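Local coordinates for protein fibrillarin-like rRNA/tRNA 2'-O-methyltransferase (Aeropyrum pernix, PDB 4DF3) that probably transfers methyl groups from S-adenosyl-L-methionine to ribose 2'-hydroxyls of rRNA and tRNA, at sites chosen by a guide RNA in box C/D ribonucleoprotein particles, at residues 64-70 with 215-220; 74-79 with 176-180; 96-101 with 125-129; 208-214 with 226-230. The protein carries 2 engineered substitutions. All coordinates share one frame; numbering follows the deposited sequence.

Contact 1: residues 64-70 with 215-220; sequences AALLKGL and VHLDPF
Lys68 reaches over from the end of helix 61-67 and gives its ammonium group to two backbone carbonyls of the loop after strand 211-216. Lys68 NZ lies 2.8 Å from Asp218 O, in the plane of that carbonyl. It lies 2.9 Å from His216 O, which it meets from above the carbonyl plane. The lysine chain is bent at chi2, chi3 and chi4, and this folds the amine back onto the loop. The loop also bonds to itself. Asp218 N donates to His216 ND1 at 3.1 Å, tilted from the ring plane, while NE2 of the same imidazole is hydrogen-bonded to Ala184 O. Both ring nitrogens are therefore engaged.

Apolar groups fill the rest. Ala64 CB sits 3.4 Å from Phe220 CB. Leu67 crosses the phenylalanine side chain at about a right angle, and Lys68 CD lies at the ring edge, 3.8 Å from Phe220 CE2. Tyr58 meets the same ring edge-to-face. Leu217 CD2 packs on the helix backbone, 3.5 Å from Ala65 CA. Val215 CG2 lies 3.8 Å from Ala65 CB.

The last turn of the helix bonds to itself. Leu70 N bonds to Ala65 O and Gly69 N to Leu66 O, with Gly69 at positive phi. This is a Schellman motif. It packs against Val215, near the end of strand 211-216, the edge strand of the Rossmann-like methyltransferase sheet.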
loop_
_atom_site.group_PDB
_atom_site.type_symbol
_atom_site.label_atom_id
_atom_site.label_comp_id
_atom_site.label_asym_id
_atom_site.label_seq_id
_atom_site.Cartn_x
_atom_site.Cartn_y
_atom_site.Cartn_z
ATOM N N ALA A 64 -1.974 -0.129 8.554
ATOM C CA ALA A 64 -1.207 0.120 9.814
ATOM C C ALA A 64 -0.579 1.515 9.880
ATOM O O ALA A 64 -0.658 2.244 10.937
ATOM C CB ALA A 64 -0.153 -1.005 10.044
ATOM N N ALA A 65 -0.033 1.973 8.749
ATOM C CA ALA A 65 0.641 3.271 8.772
ATOM C C ALA A 65 -0.366 4.392 9.040
ATOM O O ALA A 65 -0.052 5.361 9.791
ATOM C CB ALA A 65 1.412 3.526 7.510
ATOM N N LEU A 66 -1.580 4.257 8.481
ATOM C CA LEU A 66 -2.614 5.314 8.712
ATOM C C LEU A 66 -3.016 5.331 10.186
ATOM O O LEU A 66 -3.073 6.393 10.794
ATOM C CB LEU A 66 -3.881 5.053 7.852
ATOM C CG LEU A 66 -3.595 5.194 6.345
ATOM C CD1 LEU A 66 -4.888 4.764 5.539
ATOM C CD2 LEU A 66 -3.293 6.640 5.973
ATOM N N LEU A 67 -3.222 4.148 10.735
ATOM C CA LEU A 67 -3.712 4.041 12.125
ATOM C C LEU A 67 -2.604 4.433 13.124
ATOM O O LEU A 67 -2.909 4.787 14.271
ATOM C CB LEU A 67 -4.248 2.644 12.430
ATOM C CG LEU A 67 -5.521 2.220 11.673
ATOM C CD1 LEU A 67 -6.050 0.902 12.146
ATOM C CD2 LEU A 67 -6.551 3.308 11.754
ATOM N N LYS A 68 -1.330 4.371 12.680
ATOM C CA LYS A 68 -0.207 4.842 13.481
ATOM C C LYS A 68 0.126 6.350 13.265
ATOM O O LYS A 68 1.159 6.863 13.718
ATOM C CB LYS A 68 1.025 3.942 13.208
ATOM C CG LYS A 68 0.857 2.495 13.806
ATOM C CD LYS A 68 0.409 2.416 15.258
ATOM C CE LYS A 68 1.364 3.185 16.200
ATOM N NZ LYS A 68 2.786 2.655 16.079
ATOM N N GLY A 69 -0.650 7.028 12.449
ATOM C CA GLY A 69 -0.548 8.509 12.344
ATOM C C GLY A 69 0.216 9.007 11.130
ATOM O O GLY A 69 0.648 10.165 11.077
ATOM N N LEU A 70 0.366 8.167 10.098
ATOM C CA LEU A 70 0.946 8.685 8.872
ATOM C C LEU A 70 0.192 10.017 8.505
ATOM O O LEU A 70 -1.028 10.129 8.609
ATOM C CB LEU A 70 0.787 7.601 7.737
ATOM C CG LEU A 70 1.236 8.100 6.348
ATOM C CD1 LEU A 70 2.702 8.406 6.269
ATOM C CD2 LEU A 70 0.946 7.062 5.257
ATOM N N VAL A 215 6.517 6.400 10.128
ATOM C CA VAL A 215 5.833 5.903 11.303
ATOM C C VAL A 215 6.183 4.433 11.524
ATOM O O VAL A 215 6.171 3.636 10.594
ATOM C CB VAL A 215 4.248 6.093 11.342
ATOM C CG1 VAL A 215 3.867 7.616 11.450
ATOM C CG2 VAL A 215 3.513 5.330 10.168
ATOM N N HIS A 216 6.476 4.081 12.780
ATOM C CA HIS A 216 6.616 2.683 13.083
ATOM C C HIS A 216 5.234 1.983 13.151
ATOM O O HIS A 216 4.243 2.620 13.536
ATOM C CB HIS A 216 7.431 2.495 14.394
ATOM C CG HIS A 216 7.944 1.093 14.541
ATOM N ND1 HIS A 216 7.178 0.086 15.099
ATOM C CD2 HIS A 216 9.102 0.507 14.159
ATOM C CE1 HIS A 216 7.809 -1.057 15.006
ATOM N NE2 HIS A 216 9.010 -0.825 14.499
ATOM N N LEU A 217 5.163 0.696 12.794
ATOM C CA LEU A 217 3.898 0.022 12.642
ATOM C C LEU A 217 3.468 -0.830 13.826
ATOM O O LEU A 217 2.445 -1.456 13.766
ATOM C CB LEU A 217 3.887 -0.829 11.351
ATOM C CG LEU A 217 4.198 -0.006 10.111
ATOM C CD1 LEU A 217 4.204 -0.925 8.791
ATOM C CD2 LEU A 217 3.267 1.315 9.954
ATOM N N ASP A 218 4.253 -0.837 14.906
ATOM C CA ASP A 218 3.902 -1.668 16.040
ATOM C C ASP A 218 2.557 -1.213 16.625
ATOM O O ASP A 218 2.332 -0.011 16.697
ATOM C CB ASP A 218 4.985 -1.505 17.100
ATOM C CG ASP A 218 4.655 -2.242 18.371
ATOM O OD1 ASP A 218 4.924 -3.444 18.398
ATOM O OD2 ASP A 218 4.077 -1.637 19.272
ATOM N N PRO A 219 1.674 -2.177 17.032
ATOM C CA PRO A 219 1.841 -3.633 17.024
ATOM C C PRO A 219 1.271 -4.310 15.823
ATOM O O PRO A 219 1.215 -5.528 15.798
ATOM C CB PRO A 219 0.986 -4.055 18.265
ATOM C CG PRO A 219 -0.306 -3.225 18.010
ATOM C CD PRO A 219 0.358 -1.807 17.628
ATOM N N PHE A 220 0.727 -3.550 14.889
ATOM C CA PHE A 220 0.159 -4.124 13.652
ATOM C C PHE A 220 1.218 -4.900 12.868
ATOM O O PHE A 220 0.954 -6.009 12.318
ATOM C CB PHE A 220 -0.427 -2.998 12.788
ATOM C CG PHE A 220 -1.497 -2.186 13.468
ATOM C CD1 PHE A 220 -2.710 -2.778 13.847
ATOM C CD2 PHE A 220 -1.275 -0.845 13.718
ATOM C CE1 PHE A 220 -3.684 -2.041 14.445
ATOM C CE2 PHE A 220 -2.220 -0.104 14.336
ATOM C CZ PHE A 220 -3.475 -0.731 14.691
#

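Contact 2: residues 74-79 with 176-180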
loop_
_atom_site.group_PDB
_atom_site.type_symbol
_atom_site.label_atom_id
_atom_site.label_comp_id
_atom_site.label_asym_id
_atom_site.label_seq_id
_atom_site.Cartn_x
_atom_site.Cartn_y
_atom_site.Cartn_z
ATOM N N PRO A 74 -1.660 9.453 0.626
ATOM C CA PRO A 74 -1.409 10.032 -0.685
ATOM C C PRO A 74 -2.057 9.291 -1.833
ATOM O O PRO A 74 -2.021 9.823 -2.938
ATOM C CB PRO A 74 0.122 9.925 -0.843
ATOM C CG PRO A 74 0.605 8.974 0.075
ATOM C CD PRO A 74 -0.464 8.800 1.213
ATOM N N VAL A 75 -2.600 8.089 -1.575
ATOM C CA VAL A 75 -3.247 7.282 -2.617
ATOM C C VAL A 75 -4.647 7.918 -2.851
ATOM O O VAL A 75 -5.467 8.003 -1.916
ATOM C CB VAL A 75 -3.461 5.774 -2.172
ATOM C CG1 VAL A 75 -4.292 4.970 -3.245
ATOM C CG2 VAL A 75 -2.124 5.046 -1.917
ATOM N N LYS A 76 -4.891 8.351 -4.095
ATOM C CA LYS A 76 -6.105 9.093 -4.495
ATOM C C LYS A 76 -6.864 8.459 -5.657
ATOM O O LYS A 76 -6.281 7.795 -6.526
ATOM C CB LYS A 76 -5.759 10.487 -5.030
ATOM C CG LYS A 76 -5.013 11.418 -4.052
ATOM C CD LYS A 76 -6.019 12.095 -3.131
ATOM C CE LYS A 76 -5.314 12.798 -1.978
ATOM N NZ LYS A 76 -6.386 13.160 -0.932
ATOM N N GLU A 77 -8.172 8.757 -5.686
ATOM C CA GLU A 77 -8.988 8.378 -6.831
ATOM C C GLU A 77 -8.290 8.688 -8.160
ATOM O O GLU A 77 -7.770 9.801 -8.376
ATOM C CB GLU A 77 -10.334 9.103 -6.763
ATOM C CG GLU A 77 -11.247 8.702 -7.922
ATOM C CD GLU A 77 -12.502 9.587 -7.959
ATOM O OE1 GLU A 77 -12.528 10.632 -7.262
ATOM O OE2 GLU A 77 -13.442 9.223 -8.698
ATOM N N GLY A 78 -8.242 7.677 -9.018
ATOM C CA GLY A 78 -7.585 7.793 -10.354
ATOM C C GLY A 78 -6.076 7.646 -10.496
ATOM O O GLY A 78 -5.531 7.749 -11.613
ATOM N N ASP A 79 -5.384 7.478 -9.373
ATOM C CA ASP A 79 -3.950 7.350 -9.390
ATOM C C ASP A 79 -3.520 6.105 -10.214
ATOM O O ASP A 79 -4.172 5.075 -10.186
ATOM C CB ASP A 79 -3.395 7.127 -7.977
ATOM C CG ASP A 79 -3.171 8.408 -7.212
ATOM O OD1 ASP A 79 -3.399 9.481 -7.770
ATOM O OD2 ASP A 79 -2.765 8.315 -6.012
ATOM N N GLY A 176 5.601 12.795 -7.486
ATOM C CA GLY A 176 4.951 11.536 -7.134
ATOM C C GLY A 176 5.341 11.111 -5.714
ATOM O O GLY A 176 6.421 11.439 -5.262
ATOM N N TYR A 177 4.464 10.389 -5.038
ATOM C CA TYR A 177 4.773 9.919 -3.695
ATOM C C TYR A 177 5.456 8.559 -3.699
ATOM O O TYR A 177 5.285 7.758 -4.615
ATOM C CB TYR A 177 3.485 9.824 -2.898
ATOM C CG TYR A 177 2.341 8.996 -3.472
ATOM C CD1 TYR A 177 2.235 7.620 -3.198
ATOM C CD2 TYR A 177 1.344 9.604 -4.350
ATOM C CE1 TYR A 177 1.188 6.858 -3.678
ATOM C CE2 TYR A 177 0.279 8.821 -4.851
ATOM C CZ TYR A 177 0.223 7.449 -4.534
ATOM O OH TYR A 177 -0.834 6.675 -4.997
ATOM N N MET A 178 6.217 8.290 -2.649
ATOM C CA MET A 178 6.903 7.001 -2.513
ATOM C C MET A 178 6.640 6.534 -1.113
ATOM O O MET A 178 6.909 7.273 -0.124
ATOM C CB MET A 178 8.443 7.241 -2.693
ATOM C CG MET A 178 9.330 5.973 -2.851
ATOM S SD MET A 178 9.395 5.001 -1.342
ATOM C CE MET A 178 10.188 6.134 -0.273
ATOM N N LEU A 179 6.007 5.364 -0.989
ATOM C CA LEU A 179 5.793 4.759 0.316
ATOM C C LEU A 179 6.601 3.482 0.314
ATOM O O LEU A 179 6.490 2.641 -0.595
ATOM C CB LEU A 179 4.314 4.415 0.493
ATOM C CG LEU A 179 3.397 5.639 0.703
ATOM C CD1 LEU A 179 1.918 5.200 0.380
ATOM C CD2 LEU A 179 3.517 6.165 2.175
ATOM N N MET A 180 7.425 3.348 1.337
ATOM C CA MET A 180 8.358 2.162 1.442
ATOM C C MET A 180 8.249 1.512 2.858
ATOM O O MET A 180 8.421 2.183 3.877
ATOM C CB MET A 180 9.838 2.499 1.122
ATOM C CG MET A 180 10.668 1.196 1.012
ATOM S SD MET A 180 12.395 1.619 0.621
ATOM C CE MET A 180 13.151 1.971 2.178
#
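Asp79 OD2 is gripped by two donors, one from each segment. Tyr177 OH donates to it at 2.7 Å, on the anti side of the carboxylate and 32° out of its plane. Lys76 N donates at 2.9 Å from above the plane, on the opposite face. The backbone bond is nearly straight, with an angle of 163° at the hydrogen. Two bonds to one oxygen should hold the carboxylate against rotation. They would also probably stabilise its negative charge in this buried place.

The tyrosine is held by its hydroxyl and by packing on one ring face. Tyr177 CG stands between the backbone N and the carbonyl carbon, chi1 54°, and from there the ring reaches across to the 74-79 loop. Pro74 CB lies over one face, 3.8 Å from the centroid of the Tyr177 ring, in a CH-pi contact. Near the hydroxyl, Val75 CG2 comes to 3.7 Å from Tyr177 OH. Pro74 CG also touches Leu179 CD1 at 4.0 Å. Leu179 is two residues along the strand and its side chain starts out toward the same loop.

Tyr228 of strand 224-229 packs against Pro74, Tyr177 and Leu179. Ile98 and Ile99 of helix 90-99 pack against Val75.

Asp79 N also bonds to Lys76 O, 3.0 Å away. This closes a type II beta turn that leads into strand 80-84 of the Rossmann-like sheet, with the aspartate linking the turn to strand 176-183.

Contact 3: residues 96-101 with 125-129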
loop_
_atom_site.group_PDB
_atom_site.type_symbol
_atom_site.label_atom_id
_atom_site.label_comp_id
_atom_site.label_asym_id
_atom_site.label_seq_id
_atom_site.Cartn_x
_atom_site.Cartn_y
_atom_site.Cartn_z
ATOM N N SER A 96 -6.820 -0.563 -4.957
ATOM C CA SER A 96 -7.732 -0.712 -6.119
ATOM C C SER A 96 -9.116 -0.128 -5.776
ATOM O O SER A 96 -9.665 0.641 -6.593
ATOM C CB SER A 96 -7.817 -2.208 -6.559
ATOM O OG SER A 96 -8.983 -2.467 -7.314
ATOM N N ASP A 97 -9.639 -0.424 -4.553
ATOM C CA ASP A 97 -10.881 0.231 -4.138
ATOM C C ASP A 97 -10.820 1.782 -4.208
ATOM O O ASP A 97 -11.759 2.408 -4.668
ATOM C CB ASP A 97 -11.295 -0.190 -2.723
ATOM C CG ASP A 97 -11.766 -1.635 -2.649
ATOM O OD1 ASP A 97 -12.177 -2.238 -3.692
ATOM O OD2 ASP A 97 -11.776 -2.189 -1.508
ATOM N N ILE A 98 -9.753 2.363 -3.647
ATOM C CA ILE A 98 -9.630 3.836 -3.513
ATOM C C ILE A 98 -9.459 4.499 -4.842
ATOM O O ILE A 98 -10.140 5.493 -5.150
ATOM C CB ILE A 98 -8.443 4.170 -2.565
ATOM C CG1 ILE A 98 -8.837 3.657 -1.158
ATOM C CG2 ILE A 98 -8.160 5.672 -2.458
ATOM C CD1 ILE A 98 -7.593 3.560 -0.234
ATOM N N ILE A 99 -8.571 3.929 -5.654
ATOM C CA ILE A 99 -8.252 4.568 -6.948
ATOM C C ILE A 99 -9.369 4.484 -7.942
ATOM O O ILE A 99 -9.464 5.346 -8.835
ATOM C CB ILE A 99 -6.927 4.043 -7.607
ATOM C CG1 ILE A 99 -7.052 2.622 -8.107
ATOM C CG2 ILE A 99 -5.755 4.242 -6.619
ATOM C CD1 ILE A 99 -5.662 1.993 -8.553
ATOM N N GLY A 100 -10.226 3.456 -7.791
ATOM C CA GLY A 100 -11.437 3.319 -8.635
ATOM C C GLY A 100 -11.109 2.875 -10.054
ATOM O O GLY A 100 -9.969 2.570 -10.370
ATOM N N PRO A 101 -12.132 2.822 -10.931
ATOM C CA PRO A 101 -11.988 2.262 -12.311
ATOM C C PRO A 101 -10.998 2.948 -13.244
ATOM O O PRO A 101 -10.461 2.266 -14.166
ATOM C CB PRO A 101 -13.408 2.400 -12.884
ATOM C CG PRO A 101 -13.959 3.620 -12.192
ATOM C CD PRO A 101 -13.482 3.379 -10.703
ATOM N N ARG A 125 -10.759 -7.793 -10.694
ATOM C CA ARG A 125 -10.385 -6.372 -10.429
ATOM C C ARG A 125 -9.559 -5.876 -11.567
ATOM O O ARG A 125 -8.344 -6.121 -11.630
ATOM C CB ARG A 125 -9.509 -6.253 -9.196
ATOM C CG ARG A 125 -10.237 -6.368 -8.014
ATOM C CD ARG A 125 -9.436 -5.962 -6.839
ATOM N NE ARG A 125 -10.385 -6.086 -5.718
ATOM C CZ ARG A 125 -11.047 -5.069 -5.155
ATOM N NH1 ARG A 125 -10.835 -3.869 -5.609
ATOM N NH2 ARG A 125 -11.921 -5.265 -4.122
ATOM N N ARG A 126 -10.199 -5.178 -12.478
ATOM C CA ARG A 126 -9.563 -4.913 -13.716
ATOM C C ARG A 126 -8.731 -3.645 -13.729
ATOM O O ARG A 126 -8.252 -3.241 -14.778
ATOM C CB ARG A 126 -10.608 -4.952 -14.806
ATOM C CG ARG A 126 -11.078 -6.369 -14.905
ATOM C CD ARG A 126 -12.274 -6.492 -15.746
ATOM N NE ARG A 126 -12.737 -7.867 -15.637
ATOM C CZ ARG A 126 -13.789 -8.339 -16.290
ATOM N NH1 ARG A 126 -14.481 -7.533 -17.075
ATOM N NH2 ARG A 126 -14.152 -9.604 -16.114
ATOM N N ASN A 127 -8.542 -3.028 -12.553
ATOM C CA ASN A 127 -7.649 -1.899 -12.469
ATOM C C ASN A 127 -6.334 -2.347 -11.824
ATOM O O ASN A 127 -5.498 -1.514 -11.490
ATOM C CB ASN A 127 -8.302 -0.707 -11.732
ATOM C CG ASN A 127 -8.584 -1.008 -10.283
ATOM O OD1 ASN A 127 -8.458 -2.116 -9.852
ATOM N ND2 ASN A 127 -8.958 0.002 -9.528
ATOM N N ILE A 128 -6.153 -3.654 -11.640
ATOM C CA ILE A 128 -4.865 -4.166 -11.234
ATOM C C ILE A 128 -4.182 -4.877 -12.411
ATOM O O ILE A 128 -4.773 -5.812 -13.031
ATOM C CB ILE A 128 -4.900 -5.125 -9.996
ATOM C CG1 ILE A 128 -5.466 -4.425 -8.767
ATOM C CG2 ILE A 128 -3.525 -5.673 -9.707
ATOM C CD1 ILE A 128 -5.769 -5.427 -7.563
ATOM N N PHE A 129 -2.919 -4.477 -12.664
ATOM C CA PHE A 129 -2.138 -4.978 -13.826
ATOM C C PHE A 129 -0.892 -5.684 -13.313
ATOM O O PHE A 129 0.139 -5.034 -12.999
ATOM C CB PHE A 129 -1.731 -3.774 -14.724
ATOM C CG PHE A 129 -2.868 -3.213 -15.558
ATOM C CD1 PHE A 129 -2.839 -3.327 -16.958
ATOM C CD2 PHE A 129 -3.951 -2.542 -14.964
ATOM C CE1 PHE A 129 -3.912 -2.771 -17.767
ATOM C CE2 PHE A 129 -5.039 -2.027 -15.774
ATOM C CZ PHE A 129 -4.987 -2.156 -17.159
#
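Gly100, with positive phi, follows helix 90-99 and faces a type I beta turn from Arg125 to Ile128, with the CA atoms of Pro101 and Asn127 6.0 Å apart. With chi1 at 65°, the Asn127 amide swings over to the helix end. Asn127 ND2 donates to Gly100 O at 2.9 Å and to Ser96 O at 3.1 Å. Ser96 O also accepts from Gly100 N, which comes from the opposite face of the carbonyl. The amide oxygen is used too: Ser96 OG donates to Asn127 OD1 at 2.6 Å, on a lone pair.

Ser96 OG in turn accepts from Arg125 NH1 at 2.9 Å. The guanidinium lies end-on to Asp97 in a salt bridge, NH1 and NH2 both gripping OD1, and its plane is turned 57° from the carboxylate. Asp97 OD1 also accepts from Leu33 N, and OD2 has Thr30 and Arg53 as partners. A methionine in place of Arg125 has no charged end, so Asp97 would probably lose one of its countercharges and the Ser96 hydroxyl would be freer to turn.

This polar network ties the helix end to the turn before edge strand 128-132 of the Rossmann-like methyltransferase sheet.

Contact 4: residues 208-214 with 226-230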
loop_
_atom_site.group_PDB
_atom_site.type_symbol
_atom_site.label_atom_id
_atom_site.label_comp_id
_atom_site.label_asym_id
_atom_site.label_seq_id
_atom_site.Cartn_x
_atom_site.Cartn_y
_atom_site.Cartn_z
ATOM N N GLY A 208 17.169 11.781 -4.601
ATOM C CA GLY A 208 16.278 12.915 -4.850
ATOM C C GLY A 208 14.931 12.839 -4.153
ATOM O O GLY A 208 14.018 13.623 -4.446
ATOM N N LEU A 209 14.772 11.871 -3.252
ATOM C CA LEU A 209 13.494 11.697 -2.518
ATOM C C LEU A 209 13.679 12.420 -1.209
ATOM O O LEU A 209 14.761 12.361 -0.605
ATOM C CB LEU A 209 13.209 10.216 -2.298
ATOM C CG LEU A 209 12.765 9.497 -3.555
ATOM C CD1 LEU A 209 12.661 8.007 -3.268
ATOM C CD2 LEU A 209 11.413 10.055 -4.076
ATOM N N GLU A 210 12.688 13.169 -0.779
ATOM C CA GLU A 210 12.844 13.788 0.511
ATOM C C GLU A 210 11.834 13.202 1.458
ATOM O O GLU A 210 10.668 13.114 1.111
ATOM C CB GLU A 210 12.625 15.282 0.397
ATOM C CG GLU A 210 13.784 16.000 -0.289
ATOM C CD GLU A 210 13.434 17.464 -0.493
ATOM O OE1 GLU A 210 13.128 18.148 0.519
ATOM O OE2 GLU A 210 13.423 17.895 -1.673
ATOM N N ILE A 211 12.275 12.874 2.669
ATOM C CA ILE A 211 11.415 12.155 3.577
ATOM C C ILE A 211 10.374 13.097 4.203
ATOM O O ILE A 211 10.746 14.106 4.833
ATOM C CB ILE A 211 12.247 11.550 4.691
ATOM C CG1 ILE A 211 13.403 10.675 4.102
ATOM C CG2 ILE A 211 11.335 10.696 5.564
ATOM C CD1 ILE A 211 12.960 9.727 3.014
ATOM N N LYS A 212 9.093 12.806 4.041
ATOM C CA LYS A 212 8.036 13.615 4.581
ATOM C C LYS A 212 7.518 13.096 5.906
ATOM O O LYS A 212 7.063 13.879 6.775
ATOM C CB LYS A 212 6.898 13.699 3.581
ATOM C CG LYS A 212 5.945 14.861 3.863
ATOM C CD LYS A 212 4.993 15.206 2.716
ATOM C CE LYS A 212 4.245 16.475 3.118
ATOM N NZ LYS A 212 3.048 16.616 2.299
ATOM N N ASP A 213 7.528 11.775 6.071
ATOM C CA ASP A 213 7.011 11.181 7.326
ATOM C C ASP A 213 7.581 9.763 7.469
ATOM O O ASP A 213 7.964 9.133 6.458
ATOM C CB ASP A 213 5.469 11.148 7.375
ATOM C CG ASP A 213 4.906 11.070 8.798
ATOM O OD1 ASP A 213 5.635 11.220 9.782
ATOM O OD2 ASP A 213 3.723 10.776 8.962
ATOM N N VAL A 214 7.685 9.302 8.723
ATOM C CA VAL A 214 8.041 7.913 9.003
ATOM C C VAL A 214 7.234 7.519 10.213
ATOM O O VAL A 214 7.249 8.240 11.232
ATOM C CB VAL A 214 9.547 7.667 9.329
ATOM C CG1 VAL A 214 9.869 6.017 9.498
ATOM C CG2 VAL A 214 10.425 8.199 8.238
ATOM N N MET A 226 6.800 2.522 8.064
ATOM C CA MET A 226 6.473 3.049 6.730
ATOM C C MET A 226 7.130 4.395 6.470
ATOM O O MET A 226 6.909 5.354 7.247
ATOM C CB MET A 226 4.944 3.123 6.646
ATOM C CG MET A 226 4.404 3.633 5.204
ATOM S SD MET A 226 4.772 2.327 3.989
ATOM C CE MET A 226 3.424 1.180 4.432
ATOM N N ILE A 227 7.965 4.448 5.420
ATOM C CA ILE A 227 8.647 5.699 5.078
ATOM C C ILE A 227 7.802 6.344 3.977
ATOM O O ILE A 227 7.396 5.652 3.045
ATOM C CB ILE A 227 10.034 5.415 4.499
ATOM C CG1 ILE A 227 10.947 4.883 5.607
ATOM C CG2 ILE A 227 10.653 6.751 3.916
ATOM C CD1 ILE A 227 12.189 4.235 5.043
ATOM N N TYR A 228 7.548 7.653 4.104
ATOM C CA TYR A 228 6.773 8.388 3.109
ATOM C C TYR A 228 7.637 9.544 2.576
ATOM O O TYR A 228 8.139 10.374 3.362
ATOM C CB TYR A 228 5.463 8.908 3.781
ATOM C CG TYR A 228 4.687 9.877 3.001
ATOM C CD1 TYR A 228 4.580 9.780 1.613
ATOM C CD2 TYR A 228 3.957 10.886 3.660
ATOM C CE1 TYR A 228 3.807 10.653 0.871
ATOM C CE2 TYR A 228 3.176 11.793 2.933
ATOM C CZ TYR A 228 3.111 11.691 1.527
ATOM O OH TYR A 228 2.315 12.574 0.793
ATOM N N ALA A 229 7.878 9.566 1.266
ATOM C CA ALA A 229 8.766 10.580 0.688
ATOM C C ALA A 229 8.138 11.133 -0.618
ATOM O O ALA A 229 7.228 10.505 -1.209
ATOM C CB ALA A 229 10.112 10.054 0.470
ATOM N N VAL A 230 8.542 12.343 -1.008
ATOM C CA VAL A 230 8.025 13.012 -2.254
ATOM C C VAL A 230 9.241 13.694 -2.944
ATOM O O VAL A 230 10.309 13.793 -2.265
ATOM C CB VAL A 230 6.928 14.074 -1.976
ATOM C CG1 VAL A 230 5.733 13.484 -1.266
ATOM C CG2 VAL A 230 7.518 15.231 -1.129
#
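Tyr228 and Lys212 lie side by side across two antiparallel strands, pointing the same way. Lys212 CB sits over one face of the Tyr228 ring, and Lys212 CD reaches 3.9 Å from Tyr228 CE2. Asp213 CB is at the edge of the same ring. Tyr228 CG is anti to the backbone N (chi1 169°), which brings the ring alongside the lysine chain. The polar ends meet again at Glu72: Lys212 NZ forms a salt bridge with it and Tyr228 OH a hydrogen bond. A serine at Tyr228 would probably strip the lysine chain of the ring it lies along and leave Glu72 without its phenol partner.

The tight part is the sheet face with Ile211, Val214, Ile227 and Ala229. Ile211 CD1 touches Ala229 CB at 3.8 Å and Ile227 CG2 at 3.9 Å. Ile201 of helix 195-206 packs on both isoleucines, and Tyr197 of that helix touches Val214.

The Glu210–Val230 end is the solvent side. Both residues are exposed. Their side chains add little, and two backbone bonds hold them. Glu210 N donates to Val230 O at 2.9 Å, and Val230 N to Glu210 O at 3.1 Å.

The register slips by one residue between the Ile211–Ala229 and Asp213–Tyr228 pairs. Tyr228 O accepts from both Lys212 N, at 2.7 Å, and Asp213 N, at 3.1 Å. Tyr228 N returns a bond to Asp213 O at 2.8 Å. Two residues facing one make a classic beta bulge, here in the C-terminal antiparallel hairpin at the edge of the Rossmann-like sheet.

In the fold
All four contacts reach the seven-stranded sheet. Contacts 2 and 3 are buried. Contacts 1 and 4 are partly buried and share strand 211-216. Contact 3 lies at the 128-132 edge, across the chain's centre from contacts 1 and 4 at the other edge. Contact 2 joins the two sides: Gly78 N lies 2.6 Å from Ile99 O of contact 3, and Met178 N lies 2.8 Å from Ala229 O of contact 4. Chemistry varies with place. Contact 3 is mostly side-chain polar bonding, and contact 2 centres on one buried carboxylate. Contact 4 combines strand backbone bonds with an apolar face, whereas contact 1 mixes apolar packing with a lysine bound to carbonyls.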